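Long-range contacts in nucleoprotein (Human coronavirus NL63, PDB 5N4K), which probably packages the positive-strand viral RNA genome into a helical ribonucleocapsid and supports viral transcription, the chain here being its N-terminal RNA-binding domain: residues A[88-93]-A[121-126]; A[58-63]-A[115-120]; A[50-55]-A[109-114]; A[63-68]-A[94-99]. All blocks are in the same frame, centred on the assembly; numbering follows the deposited sequence. Where two conformers were deposited one is given.

Interaction 1 of 4, residues A[88-93]-A[121-126]. With SO4 (sulfate ion), chain E.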
loop_
_atom_site.group_PDB
_atom_site.type_symbol
_atom_site.label_atom_id
_atom_site.label_comp_id
_atom_site.label_asym_id
_atom_site.label_seq_id
_atom_site.Cartn_x
_atom_site.Cartn_y
_atom_site.Cartn_z
ATOM N N PHE A 88 -8.344 -3.466 7.114
ATOM C CA PHE A 88 -9.217 -2.324 7.349
ATOM C C PHE A 88 -8.471 -1.233 8.081
ATOM O O PHE A 88 -7.726 -1.481 9.068
ATOM C CB PHE A 88 -10.391 -2.749 8.259
ATOM C CG PHE A 88 -11.227 -1.558 8.657
ATOM C CD1 PHE A 88 -12.178 -1.078 7.772
ATOM C CD2 PHE A 88 -11.034 -0.914 9.847
ATOM C CE1 PHE A 88 -12.912 0.060 8.068
ATOM C CE2 PHE A 88 -11.754 0.238 10.166
ATOM C CZ PHE A 88 -12.667 0.710 9.263
ATOM N N TYR A 89 -8.738 0.000 7.693
ATOM C CA TYR A 89 -8.230 1.183 8.352
ATOM C C TYR A 89 -9.342 2.215 8.430
ATOM O O TYR A 89 -10.084 2.446 7.507
ATOM C CB TYR A 89 -7.068 1.774 7.547
ATOM C CG TYR A 89 -5.911 0.837 7.382
ATOM C CD1 TYR A 89 -5.846 -0.021 6.298
ATOM C CD2 TYR A 89 -4.875 0.856 8.317
ATOM C CE1 TYR A 89 -4.753 -0.914 6.157
ATOM C CE2 TYR A 89 -3.842 -0.036 8.154
ATOM C CZ TYR A 89 -3.843 -0.853 7.133
ATOM O OH TYR A 89 -2.719 -1.761 6.943
ATOM N N TYR A 90 -9.424 2.890 9.580
ATOM C CA TYR A 90 -10.362 3.999 9.756
ATOM C C TYR A 90 -10.001 5.149 8.842
ATOM O O TYR A 90 -8.834 5.399 8.558
ATOM C CB TYR A 90 -10.364 4.416 11.256
ATOM C CG TYR A 90 -10.943 3.316 12.169
ATOM C CD1 TYR A 90 -12.326 3.217 12.345
ATOM C CD2 TYR A 90 -10.146 2.465 12.880
ATOM C CE1 TYR A 90 -12.887 2.212 13.119
ATOM C CE2 TYR A 90 -10.640 1.470 13.654
ATOM C CZ TYR A 90 -12.010 1.351 13.756
ATOM O OH TYR A 90 -12.541 0.325 14.535
ATOM N N LEU A 91 -10.994 5.924 8.514
ATOM C CA LEU A 91 -10.804 7.102 7.678
ATOM C C LEU A 91 -9.773 8.038 8.318
ATOM O O LEU A 91 -9.825 8.339 9.487
ATOM C CB LEU A 91 -12.158 7.833 7.465
ATOM C CG LEU A 91 -12.108 9.034 6.522
ATOM C CD1 LEU A 91 -11.754 8.689 5.117
ATOM C CD2 LEU A 91 -13.525 9.625 6.542
ATOM N N GLY A 92 -8.811 8.489 7.496
ATOM C CA GLY A 92 -7.730 9.352 7.985
ATOM C C GLY A 92 -6.658 8.672 8.731
ATOM O O GLY A 92 -5.822 9.363 9.369
ATOM N N THR A 93 -6.569 7.339 8.601
ATOM C CA THR A 93 -5.508 6.532 9.181
ATOM C C THR A 93 -5.005 5.586 8.123
ATOM O O THR A 93 -5.560 5.518 7.059
ATOM C CB THR A 93 -5.977 5.770 10.416
ATOM O OG1 THR A 93 -6.729 4.597 10.004
ATOM C CG2 THR A 93 -6.868 6.656 11.367
ATOM N N THR A 121 -10.982 10.348 11.316
ATOM C CA THR A 121 -11.208 9.884 12.682
ATOM C C THR A 121 -9.987 10.160 13.588
ATOM O O THR A 121 -8.940 10.554 13.135
ATOM C CB THR A 121 -11.506 8.360 12.732
ATOM O OG1 THR A 121 -10.265 7.620 12.503
ATOM C CG2 THR A 121 -12.518 7.929 11.730
ATOM N N SER A 122 -10.229 9.935 14.881
ATOM C CA SER A 122 -9.226 10.241 15.935
ATOM C C SER A 122 -8.410 9.032 16.330
ATOM O O SER A 122 -7.640 9.080 17.287
ATOM C CB SER A 122 -9.964 10.808 17.177
ATOM O OG SER A 122 -10.714 9.804 17.809
ATOM N N LEU A 123 -8.591 7.905 15.636
ATOM C CA LEU A 123 -8.191 6.587 16.101
ATOM C C LEU A 123 -6.773 6.206 15.837
ATOM O O LEU A 123 -6.318 5.240 16.477
ATOM C CB LEU A 123 -9.167 5.529 15.575
ATOM C CG LEU A 123 -10.594 5.780 16.079
ATOM C CD1 LEU A 123 -11.555 4.824 15.479
ATOM C CD2 LEU A 123 -10.670 5.566 17.591
ATOM N N GLY A 124 -6.078 6.882 14.937
ATOM C CA GLY A 124 -4.730 6.516 14.631
ATOM C C GLY A 124 -4.609 5.126 14.084
ATOM O O GLY A 124 -5.473 4.538 13.514
ATOM N N ASN A 125 -3.405 4.567 14.356
ATOM C CA ASN A 125 -3.019 3.275 13.929
ATOM C C ASN A 125 -2.598 2.347 15.075
ATOM O O ASN A 125 -2.240 2.869 16.169
ATOM C CB ASN A 125 -1.798 3.367 12.954
ATOM C CG ASN A 125 -2.086 4.304 11.800
ATOM O OD1 ASN A 125 -2.950 3.998 10.987
ATOM N ND2 ASN A 125 -1.506 5.452 11.813
ATOM N N ARG A 126 -2.630 1.043 14.778
ATOM C CA ARG A 126 -2.220 0.069 15.789
ATOM C C ARG A 126 -0.721 0.211 16.034
ATOM O O ARG A 126 0.050 0.387 15.117
ATOM C CB ARG A 126 -2.537 -1.304 15.294
ATOM C CG ARG A 126 -2.481 -2.358 16.421
ATOM C CD ARG A 126 -2.410 -3.688 15.822
ATOM N NE ARG A 126 -1.057 -3.987 15.428
ATOM C CZ ARG A 126 -0.664 -4.796 14.473
ATOM N NH1 ARG A 126 0.600 -5.150 14.373
ATOM N NH2 ARG A 126 -1.494 -5.275 13.580
HETATM S S SO4 E . 1.028 -7.195 11.340
HETATM O O1 SO4 E . 1.178 -7.486 9.898
HETATM O O2 SO4 E . -0.387 -7.191 11.794
HETATM O O3 SO4 E . 1.786 -8.260 12.042
HETATM O O4 SO4 E . 1.783 -5.968 11.686
HETATM O O HOH W 1 -6.778 2.360 11.525
#

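Interaction 2 of 4, residues A[58-63]-A[115-120]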
loop_
_atom_site.group_PDB
_atom_site.type_symbol
_atom_site.label_atom_id
_atom_site.label_comp_id
_atom_site.label_asym_id
_atom_site.label_seq_id
_atom_site.Cartn_x
_atom_site.Cartn_y
_atom_site.Cartn_z
ATOM N N ASN A 58 -16.291 6.430 18.260
ATOM C CA ASN A 58 -17.673 6.826 18.427
ATOM C C ASN A 58 -18.534 6.613 17.172
ATOM O O ASN A 58 -18.056 6.156 16.133
ATOM C CB ASN A 58 -17.751 8.269 18.963
ATOM C CG ASN A 58 -17.248 9.284 17.971
ATOM O OD1 ASN A 58 -17.366 9.040 16.769
ATOM N ND2 ASN A 58 -16.680 10.403 18.410
ATOM N N LYS A 59 -19.824 6.897 17.223
ATOM C CA LYS A 59 -20.692 6.573 16.132
ATOM C C LYS A 59 -20.241 7.297 14.841
ATOM O O LYS A 59 -20.258 6.696 13.721
ATOM C CB LYS A 59 -22.179 6.959 16.476
ATOM C CG LYS A 59 -23.128 6.270 15.599
ATOM C CD LYS A 59 -24.627 6.256 15.922
ATOM C CE LYS A 59 -25.147 5.066 15.106
ATOM N NZ LYS A 59 -26.596 5.180 14.831
ATOM N N ASP A 60 -19.712 8.489 14.965
ATOM C CA ASP A 60 -19.356 9.180 13.777
ATOM C C ASP A 60 -18.063 8.668 13.136
ATOM O O ASP A 60 -17.754 8.991 11.986
ATOM C CB ASP A 60 -19.464 10.707 13.908
ATOM C CG ASP A 60 -18.602 11.300 14.936
ATOM O OD1 ASP A 60 -17.533 10.761 15.184
ATOM O OD2 ASP A 60 -18.974 12.375 15.524
ATOM N N GLU A 61 -17.337 7.794 13.816
ATOM C CA GLU A 61 -16.051 7.265 13.364
ATOM C C GLU A 61 -16.158 5.897 12.729
ATOM O O GLU A 61 -15.116 5.305 12.416
ATOM C CB GLU A 61 -15.037 7.263 14.494
ATOM C CG GLU A 61 -14.660 8.636 14.959
ATOM C CD GLU A 61 -13.717 8.655 16.176
ATOM O OE1 GLU A 61 -14.067 7.924 17.159
ATOM O OE2 GLU A 61 -12.677 9.414 16.131
ATOM N N GLN A 62 -17.338 5.351 12.495
ATOM C CA GLN A 62 -17.485 3.986 11.963
ATOM C C GLN A 62 -17.456 4.053 10.430
ATOM O O GLN A 62 -18.410 3.874 9.708
ATOM C CB GLN A 62 -18.743 3.295 12.427
ATOM C CG GLN A 62 -18.939 3.233 13.966
ATOM C CD GLN A 62 -17.710 2.713 14.665
ATOM O OE1 GLN A 62 -17.348 1.564 14.408
ATOM N NE2 GLN A 62 -17.104 3.478 15.448
ATOM N N ILE A 63 -16.240 4.344 9.926
ATOM C CA ILE A 63 -16.035 4.681 8.518
ATOM C C ILE A 63 -14.528 4.454 8.193
ATOM O O ILE A 63 -13.669 4.772 9.018
ATOM C CB ILE A 63 -16.480 6.150 8.264
ATOM C CG1 ILE A 63 -16.280 6.513 6.797
ATOM C CG2 ILE A 63 -15.810 7.124 9.216
ATOM C CD1 ILE A 63 -17.118 7.754 6.440
ATOM N N GLY A 115 -24.805 6.809 10.371
ATOM C CA GLY A 115 -24.384 7.698 11.455
ATOM C C GLY A 115 -22.958 8.163 11.389
ATOM O O GLY A 115 -22.604 9.050 12.210
ATOM N N ALA A 116 -22.136 7.534 10.540
ATOM C CA ALA A 116 -20.774 7.972 10.429
ATOM C C ALA A 116 -20.697 9.392 9.835
ATOM O O ALA A 116 -21.625 9.788 9.055
ATOM C CB ALA A 116 -19.971 7.081 9.564
ATOM N N LYS A 117 -19.625 10.107 10.090
ATOM C CA LYS A 117 -19.349 11.341 9.403
ATOM C C LYS A 117 -18.102 11.208 8.553
ATOM O O LYS A 117 -17.069 10.562 8.919
ATOM C CB LYS A 117 -19.161 12.399 10.403
ATOM C CG LYS A 117 -20.430 12.681 11.198
ATOM C CD LYS A 117 -20.281 14.019 11.979
ATOM C CE LYS A 117 -18.901 14.758 11.950
ATOM N NZ LYS A 117 -18.702 15.864 10.942
ATOM N N THR A 118 -18.137 11.884 7.439
ATOM C CA THR A 118 -17.086 11.766 6.398
ATOM C C THR A 118 -15.909 12.697 6.749
ATOM O O THR A 118 -15.532 13.531 5.990
ATOM C CB THR A 118 -17.603 11.989 4.958
ATOM O OG1 THR A 118 -18.252 13.260 4.956
ATOM C CG2 THR A 118 -18.627 10.942 4.574
ATOM N N VAL A 119 -15.344 12.586 7.938
ATOM C CA VAL A 119 -14.184 13.292 8.357
ATOM C C VAL A 119 -13.175 12.346 8.974
ATOM O O VAL A 119 -13.552 11.271 9.500
ATOM C CB VAL A 119 -14.431 14.444 9.290
ATOM C CG1 VAL A 119 -15.399 15.426 8.677
ATOM C CG2 VAL A 119 -14.896 13.994 10.613
ATOM N N ASN A 120 -11.931 12.760 9.001
ATOM C CA ASN A 120 -10.856 11.940 9.523
ATOM C C ASN A 120 -11.193 11.599 10.962
ATOM O O ASN A 120 -11.600 12.439 11.792
ATOM C CB ASN A 120 -9.510 12.618 9.469
ATOM C CG ASN A 120 -9.011 12.729 8.081
ATOM O OD1 ASN A 120 -9.411 12.010 7.208
ATOM N ND2 ASN A 120 -8.042 13.619 7.874
HETATM O O HOH W 2 -15.226 10.333 11.515
#

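Interaction 3 of 4, residues A[50-55]-A[109-114]. With SO4 (sulfate ion), chain J.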
loop_
_atom_site.group_PDB
_atom_site.type_symbol
_atom_site.label_atom_id
_atom_site.label_comp_id
_atom_site.label_asym_id
_atom_site.label_seq_id
_atom_site.Cartn_x
_atom_site.Cartn_y
_atom_site.Cartn_z
ATOM N N ASN A 50 -21.176 -1.304 4.162
ATOM C CA ASN A 50 -21.147 -0.986 5.535
ATOM C C ASN A 50 -20.356 -2.023 6.360
ATOM O O ASN A 50 -20.565 -2.131 7.574
ATOM C CB ASN A 50 -22.571 -0.882 6.136
ATOM C CG ASN A 50 -23.377 -2.130 5.847
ATOM O OD1 ASN A 50 -23.128 -2.941 4.993
ATOM N ND2 ASN A 50 -24.542 -2.167 6.583
ATOM N N LEU A 51 -19.351 -2.639 5.736
ATOM C CA LEU A 51 -18.530 -3.685 6.415
ATOM C C LEU A 51 -17.449 -2.980 7.198
ATOM O O LEU A 51 -16.253 -2.966 6.807
ATOM C CB LEU A 51 -18.017 -4.637 5.414
ATOM C CG LEU A 51 -17.364 -5.909 6.099
ATOM C CD1 LEU A 51 -18.463 -6.827 6.636
ATOM C CD2 LEU A 51 -16.488 -6.680 5.176
ATOM N N VAL A 52 -17.806 -2.453 8.371
ATOM C CA VAL A 52 -16.925 -1.786 9.303
ATOM C C VAL A 52 -16.750 -2.660 10.563
ATOM O O VAL A 52 -17.773 -2.916 11.230
ATOM C CB VAL A 52 -17.413 -0.360 9.726
ATOM C CG1 VAL A 52 -16.420 0.300 10.577
ATOM C CG2 VAL A 52 -17.767 0.504 8.503
ATOM N N PRO A 53 -15.513 -3.037 10.928
ATOM C CA PRO A 53 -15.346 -3.795 12.192
ATOM C C PRO A 53 -15.886 -3.049 13.328
ATOM O O PRO A 53 -15.848 -1.850 13.437
ATOM C CB PRO A 53 -13.841 -3.930 12.333
ATOM C CG PRO A 53 -13.324 -3.818 10.978
ATOM C CD PRO A 53 -14.247 -2.865 10.206
ATOM N N ILE A 54 -16.419 -3.792 14.302
ATOM C CA ILE A 54 -16.989 -3.219 15.522
ATOM C C ILE A 54 -15.962 -3.081 16.678
ATOM O O ILE A 54 -15.098 -3.906 16.760
ATOM C CB ILE A 54 -18.167 -4.153 16.014
ATOM C CG1 ILE A 54 -19.316 -4.181 14.986
ATOM C CG2 ILE A 54 -18.682 -3.767 17.391
ATOM C CD1 ILE A 54 -20.241 -5.370 15.157
ATOM N N GLY A 55 -16.079 -2.033 17.468
ATOM C CA GLY A 55 -15.484 -1.932 18.838
ATOM C C GLY A 55 -14.501 -0.811 19.126
ATOM O O GLY A 55 -13.916 -0.784 20.187
ATOM N N VAL A 109 -11.184 0.022 -0.975
ATOM C CA VAL A 109 -12.605 -0.246 -0.984
ATOM C C VAL A 109 -13.235 0.450 0.205
ATOM O O VAL A 109 -12.889 0.188 1.381
ATOM C CB VAL A 109 -12.913 -1.744 -0.927
ATOM C CG1 VAL A 109 -14.457 -1.964 -0.939
ATOM C CG2 VAL A 109 -12.264 -2.446 -2.071
ATOM N N TRP A 110 -14.200 1.384 0.030
ATOM C CA TRP A 110 -14.706 2.228 1.075
ATOM C C TRP A 110 -15.924 1.680 1.816
ATOM O O TRP A 110 -16.836 1.100 1.154
ATOM C CB TRP A 110 -15.024 3.576 0.425
ATOM C CG TRP A 110 -13.768 4.233 -0.150
ATOM C CD1 TRP A 110 -13.339 4.198 -1.444
ATOM C CD2 TRP A 110 -12.843 4.992 0.591
ATOM N NE1 TRP A 110 -12.181 4.944 -1.540
ATOM C CE2 TRP A 110 -11.840 5.436 -0.335
ATOM C CE3 TRP A 110 -12.705 5.309 1.918
ATOM C CZ2 TRP A 110 -10.760 6.164 0.136
ATOM C CZ3 TRP A 110 -11.654 6.095 2.367
ATOM C CH2 TRP A 110 -10.696 6.514 1.417
ATOM N N VAL A 111 -15.956 1.918 3.101
ATOM C CA VAL A 111 -17.059 1.389 3.939
ATOM C C VAL A 111 -17.434 2.411 4.941
ATOM O O VAL A 111 -16.642 3.203 5.469
ATOM C CB VAL A 111 -16.662 0.050 4.631
ATOM C CG1 VAL A 111 -16.607 -1.089 3.627
ATOM C CG2 VAL A 111 -15.373 0.219 5.441
ATOM N N ALA A 112 -18.758 2.429 5.301
ATOM C CA ALA A 112 -19.260 3.301 6.361
ATOM C C ALA A 112 -20.577 2.755 6.878
ATOM O O ALA A 112 -21.358 2.233 6.096
ATOM C CB ALA A 112 -19.535 4.722 5.831
ATOM N N LYS A 113 -20.784 2.911 8.165
ATOM C CA LYS A 113 -22.076 2.624 8.725
ATOM C C LYS A 113 -22.934 3.875 8.861
ATOM O O LYS A 113 -22.443 4.974 8.823
ATOM C CB LYS A 113 -21.909 2.050 10.091
ATOM C CG LYS A 113 -21.402 0.604 10.058
ATOM C CD LYS A 113 -21.436 0.116 11.518
ATOM C CE LYS A 113 -21.504 -1.350 11.642
ATOM N NZ LYS A 113 -21.261 -1.760 13.043
ATOM N N GLU A 114 -24.267 3.654 8.971
ATOM C CA GLU A 114 -25.209 4.718 9.221
ATOM C C GLU A 114 -24.813 5.492 10.459
ATOM O O GLU A 114 -24.386 4.929 11.522
ATOM C CB GLU A 114 -26.590 4.094 9.405
ATOM C CG GLU A 114 -27.661 5.137 9.517
ATOM C CD GLU A 114 -29.058 4.515 9.632
ATOM O OE1 GLU A 114 -29.368 3.970 10.685
ATOM O OE2 GLU A 114 -29.844 4.552 8.679
HETATM S S SO4 J . -25.939 0.351 8.347
HETATM O O1 SO4 J . -25.943 -1.063 7.959
HETATM O O2 SO4 J . -27.078 0.565 9.257
HETATM O O3 SO4 J . -26.031 1.305 7.203
HETATM O O4 SO4 J . -24.686 0.725 8.781
HETATM O O HOH W 3 -18.593 -0.629 13.318
#

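Interaction 4 of 4, residues A[63-68]-A[94-99]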
loop_
_atom_site.group_PDB
_atom_site.type_symbol
_atom_site.label_atom_id
_atom_site.label_comp_id
_atom_site.label_asym_id
_atom_site.label_seq_id
_atom_site.Cartn_x
_atom_site.Cartn_y
_atom_site.Cartn_z
ATOM N N ILE A 63 -16.240 4.344 9.926
ATOM C CA ILE A 63 -16.035 4.681 8.518
ATOM C C ILE A 63 -14.528 4.454 8.193
ATOM O O ILE A 63 -13.669 4.772 9.018
ATOM C CB ILE A 63 -16.480 6.150 8.264
ATOM C CG1 ILE A 63 -16.280 6.513 6.797
ATOM C CG2 ILE A 63 -15.810 7.124 9.216
ATOM C CD1 ILE A 63 -17.118 7.754 6.440
ATOM N N GLY A 64 -14.258 3.982 6.979
ATOM C CA GLY A 64 -12.880 3.817 6.584
ATOM C C GLY A 64 -12.812 3.063 5.307
ATOM O O GLY A 64 -13.652 3.169 4.420
ATOM N N TYR A 65 -11.715 2.286 5.183
ATOM C CA TYR A 65 -11.478 1.538 3.945
ATOM C C TYR A 65 -10.790 0.200 4.196
ATOM O O TYR A 65 -10.096 0.043 5.208
ATOM C CB TYR A 65 -10.615 2.373 2.881
ATOM C CG TYR A 65 -9.261 2.805 3.445
ATOM C CD1 TYR A 65 -9.104 3.927 4.236
ATOM C CD2 TYR A 65 -8.115 2.034 3.212
ATOM C CE1 TYR A 65 -7.853 4.325 4.745
ATOM C CE2 TYR A 65 -6.899 2.410 3.701
ATOM C CZ TYR A 65 -6.766 3.520 4.473
ATOM O OH TYR A 65 -5.541 3.815 5.031
ATOM N N TRP A 66 -11.007 -0.690 3.239
ATOM C CA TRP A 66 -10.250 -1.955 3.112
ATOM C C TRP A 66 -9.227 -1.786 2.013
ATOM O O TRP A 66 -9.555 -1.394 0.938
ATOM C CB TRP A 66 -11.180 -3.100 2.854
ATOM C CG TRP A 66 -12.097 -3.446 3.960
ATOM C CD1 TRP A 66 -13.345 -2.922 4.186
ATOM C CD2 TRP A 66 -11.868 -4.361 5.045
ATOM N NE1 TRP A 66 -13.896 -3.453 5.279
ATOM C CE2 TRP A 66 -13.015 -4.333 5.856
ATOM C CE3 TRP A 66 -10.797 -5.143 5.418
ATOM C CZ2 TRP A 66 -13.117 -5.124 7.007
ATOM C CZ3 TRP A 66 -10.877 -5.930 6.580
ATOM C CH2 TRP A 66 -12.008 -5.897 7.346
ATOM N N ASN A 67 -7.980 -2.082 2.331
ATOM C CA ASN A 67 -6.851 -1.933 1.389
ATOM C C ASN A 67 -6.465 -3.352 0.870
ATOM O O ASN A 67 -6.161 -4.227 1.684
ATOM C CB ASN A 67 -5.646 -1.311 2.108
ATOM C CG ASN A 67 -4.661 -0.734 1.175
ATOM O OD1 ASN A 67 -5.027 -0.149 0.187
ATOM N ND2 ASN A 67 -3.401 -0.897 1.523
ATOM N N VAL A 68 -6.508 -3.514 -0.401
ATOM C CA VAL A 68 -6.168 -4.798 -1.022
ATOM C C VAL A 68 -4.691 -5.039 -1.066
ATOM O O VAL A 68 -3.932 -4.157 -1.516
ATOM C CB VAL A 68 -6.815 -4.866 -2.400
ATOM C CG1 VAL A 68 -6.411 -6.135 -3.181
ATOM C CG2 VAL A 68 -8.308 -4.713 -2.418
ATOM N N GLY A 94 -3.938 4.858 8.477
ATOM C CA GLY A 94 -3.415 3.791 7.589
ATOM C C GLY A 94 -2.582 4.305 6.444
ATOM O O GLY A 94 -2.186 5.480 6.415
ATOM N N PRO A 95 -2.268 3.418 5.509
ATOM C CA PRO A 95 -1.419 3.764 4.331
ATOM C C PRO A 95 -2.021 4.796 3.483
ATOM O O PRO A 95 -1.298 5.477 2.725
ATOM C CB PRO A 95 -1.249 2.428 3.636
ATOM C CG PRO A 95 -2.429 1.592 4.045
ATOM C CD PRO A 95 -2.698 2.004 5.452
ATOM N N HIS A 96 -3.358 4.977 3.478
ATOM C CA HIS A 96 -4.090 5.984 2.691
ATOM C C HIS A 96 -4.747 6.998 3.597
ATOM O O HIS A 96 -5.861 7.454 3.317
ATOM C CB HIS A 96 -5.102 5.330 1.756
ATOM C CG HIS A 96 -4.499 4.365 0.803
ATOM N ND1 HIS A 96 -3.621 4.764 -0.190
ATOM C CD2 HIS A 96 -4.587 3.022 0.690
ATOM C CE1 HIS A 96 -3.246 3.696 -0.883
ATOM N NE2 HIS A 96 -3.833 2.644 -0.393
ATOM N N LYS A 97 -3.991 7.468 4.608
ATOM C CA LYS A 97 -4.518 8.447 5.542
ATOM C C LYS A 97 -4.864 9.774 4.896
ATOM O O LYS A 97 -5.679 10.499 5.452
ATOM C CB LYS A 97 -3.579 8.696 6.749
ATOM C CG LYS A 97 -2.317 9.486 6.426
ATOM C CD LYS A 97 -1.427 9.654 7.659
ATOM C CE LYS A 97 -2.029 10.591 8.705
ATOM N NZ LYS A 97 -1.118 11.047 9.817
ATOM N N ASP A 98 -4.320 10.033 3.725
ATOM C CA ASP A 98 -4.420 11.227 2.919
ATOM C C ASP A 98 -5.674 11.308 2.097
ATOM O O ASP A 98 -6.043 12.345 1.554
ATOM C CB ASP A 98 -3.226 11.325 1.929
ATOM C CG ASP A 98 -3.205 10.158 0.891
ATOM O OD1 ASP A 98 -3.314 10.476 -0.309
ATOM O OD2 ASP A 98 -3.006 8.985 1.200
ATOM N N LEU A 99 -6.284 10.147 1.852
ATOM C CA LEU A 99 -7.484 10.077 1.025
ATOM C C LEU A 99 -8.732 10.535 1.759
ATOM O O LEU A 99 -8.978 10.156 2.864
ATOM C CB LEU A 99 -7.712 8.683 0.466
ATOM C CG LEU A 99 -6.685 8.135 -0.525
ATOM C CD1 LEU A 99 -7.040 6.717 -0.940
ATOM C CD2 LEU A 99 -6.404 9.038 -1.690
#

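Interaction 1 of 4, residues A[88-93]-A[121-126]
The Y90 ring is covered on both faces: L123 CD1 sits over its centre, 3.5 Å from the centroid and 7° off the ring normal, a CH-pi contact, while F88 CE2 lies over the centre of the opposite face. Y90 CD1 lies at the edge of the F88 ring. With CG anti to the carbonyl carbon (chi1 -66°), the Y90 ring starts off between F88 and L123; its phenol oxygen is hydrogen-bonded to Y32 OH.

Two donors of T121 grip L91 O from opposite faces of the carbonyl plane. The amide bond, T121 N to L91 O, is 3.0 Å and nearly straight at 171°, its donor well above that plane; T121 OG1 reaches L91 O at 3.1 Å, tilted less. T93 CG2 packs on G124 O at 3.3 Å, and a water donates to both T93 OG1 and G124 O. N125 OD1 passes T93 CB on its way to G94 N. R126 NH2 and NH1 hydrogen-bond to O2 (2.8 Å) and O4 (3.0 Å) of a sulfate, probably from the crystallisation liquor.

T93 OG1 (2.7 Å) and T93 N both bond to Y90 O, closing a type II beta turn, Y90 to T93, that ends strand 80-90 of the domain's antiparallel sheet.

Interaction 2 of 4, residues A[58-63]-A[115-120]
D60 and K117 join the two loops by one straight backbone bond, K117 N to D60 O, at 2.9 Å and 174°, with the donor in the carbonyl plane and on a lone pair. Packing is close around it. A116 CA lies 3.5 Å from D60 O in a CA-H...O contact, and A116 CB meets I63 CB at 3.8 Å. I63 is the buried residue among those touching across the contact: its CG1 is anti to the backbone N (chi1 -180°), and beyond it CD1 reaches T118 CG2 at 4.0 Å. F101 is a further neighbour of both I63 and T118.

The outer side is looser. In the conformers modelled here, the D60 and K117 side chains lie side by side, pointing the same way, and touch through carbon, D60 CB to K117 CG at 3.5 Å; D60 OD2 and K117 NZ remain 5.8 Å apart, so their opposite charges do not pair directly. A water lies within hydrogen-bonding distance of D60 O and V119 O. K59 and G115 are solvent-exposed.

Within 58-63, E61 N and Q62 NE2 bond to N58 O from opposite faces of its plane. A 3-10 segment, 59-61, and an inverse gamma turn centred on Q62 lead into strand 63-73, beside the loop that follows strand 108-112.

Interaction 3 of 4, residues A[50-55]-A[109-114]
K113 NZ, which crosses to the 50-55 loop, makes the shortest sound polar link of the contact: it donates at 2.9 Å to a water that also lies within bonding distance of P53 O. The ammonium group also bonds to S138 OG. The K113 chain is extended beyond CG, carrying NZ past V52 to I54, where NZ lies 3.7 Å from I54 CG1 and the two side chains cross at about a right angle. No direct hydrogen bond joins the two segments; A112 O instead receives N50 CA in a CA-H...O contact of 3.3 Å, with an angle of 134° at the hydrogen, and N50 CB packs beside it.

The contact sets a loop beside the end of strand 108-112, outermost within this chain in the antiparallel sheet of the nucleocapsid N-terminal domain, the touching parts running 72° apart. L51 centres an inverse gamma turn, closed by V52 N on N50 O, and its carbonyl is hydrogen-bonded to W66 NE1.

V111 packs on the inner side, its CG2 3.6 Å from L51 O and 3.9 Å from V52 CG2, while V111 CG1 touches L51 CB. With V52 CG2 anti to its carbonyl carbon, the methyl also meets A112 CA at 3.8 Å. F88 packs on both V52 and V111 from strand 80-90.

At the outer end a sulfate, probably from the crystallisation liquor, accepts from E114 N through O4 at 3.0 Å and 162°; R49 NH2 is another of its donors.

Interaction 4 of 4, residues A[63-68]-A[94-99]
Y65 OH accepts the backbone amide of H96, Y65 OH to H96 N being 2.9 Å with an angle of 154°. The same hydroxyl is hydrogen-bonded to T93 O, so one phenol oxygen joins two points of the loop. A second polar link, H96 NE2 to N67 OD1, is weak: 3.1 Å long but bent to 122°. It comes at the imidazole edge, near the ring plane, with the amide and ring planes steeply inclined. N67 CG, the carbon that carries OD1, is anti to the backbone N.

Among aromatic contacts, H96 turns its edge to the Y65 face in an offset edge-to-face pair, centroids 5.7 Å apart and planes at 64°. Y65 CE2 lies at the edge of the imidazole, 3.8 Å from H96 CD2. W110 makes another edge-to-face contact with Y65. The H96 ring also meets the H96 ring of the second subunit, which places this loop at the subunit interface.

Van der Waals packing comes from the P95 ring: CD sits at the Y65 ring edge, 4.5 Å from Y65 CZ, and CG lies 3.7 Å from N67 ND2.

Chemically, the Y65 hydroxyl ties the type I turn from G94 to K97 to strand 63-73. It accepts from H96 N, and since T93 O can only accept, the bonding is consistent with the phenol proton pointing there.

Interaction 4 is the buried contact, interactions 1 and 3 are partly buried and interaction 2 is at the surface. Strand 63-73 ties them together: I63, at its start, lies in a segment of both interactions 2 and 4, though it makes contacts only in interaction 2, and the strand's sheet neighbours, 80-90 and 108-112, supply segments to interactions 1 and 3. Chemistry follows position: near the core, interaction 4 combines a phenol oxygen with ring packing, and interaction 3 relies on aliphatic contacts plus a water link; the loop contacts 1 and 2 use backbone carbonyl acceptors, with CH-pi packing added in interaction 1, and S122 OG to E61 OE2 joins them.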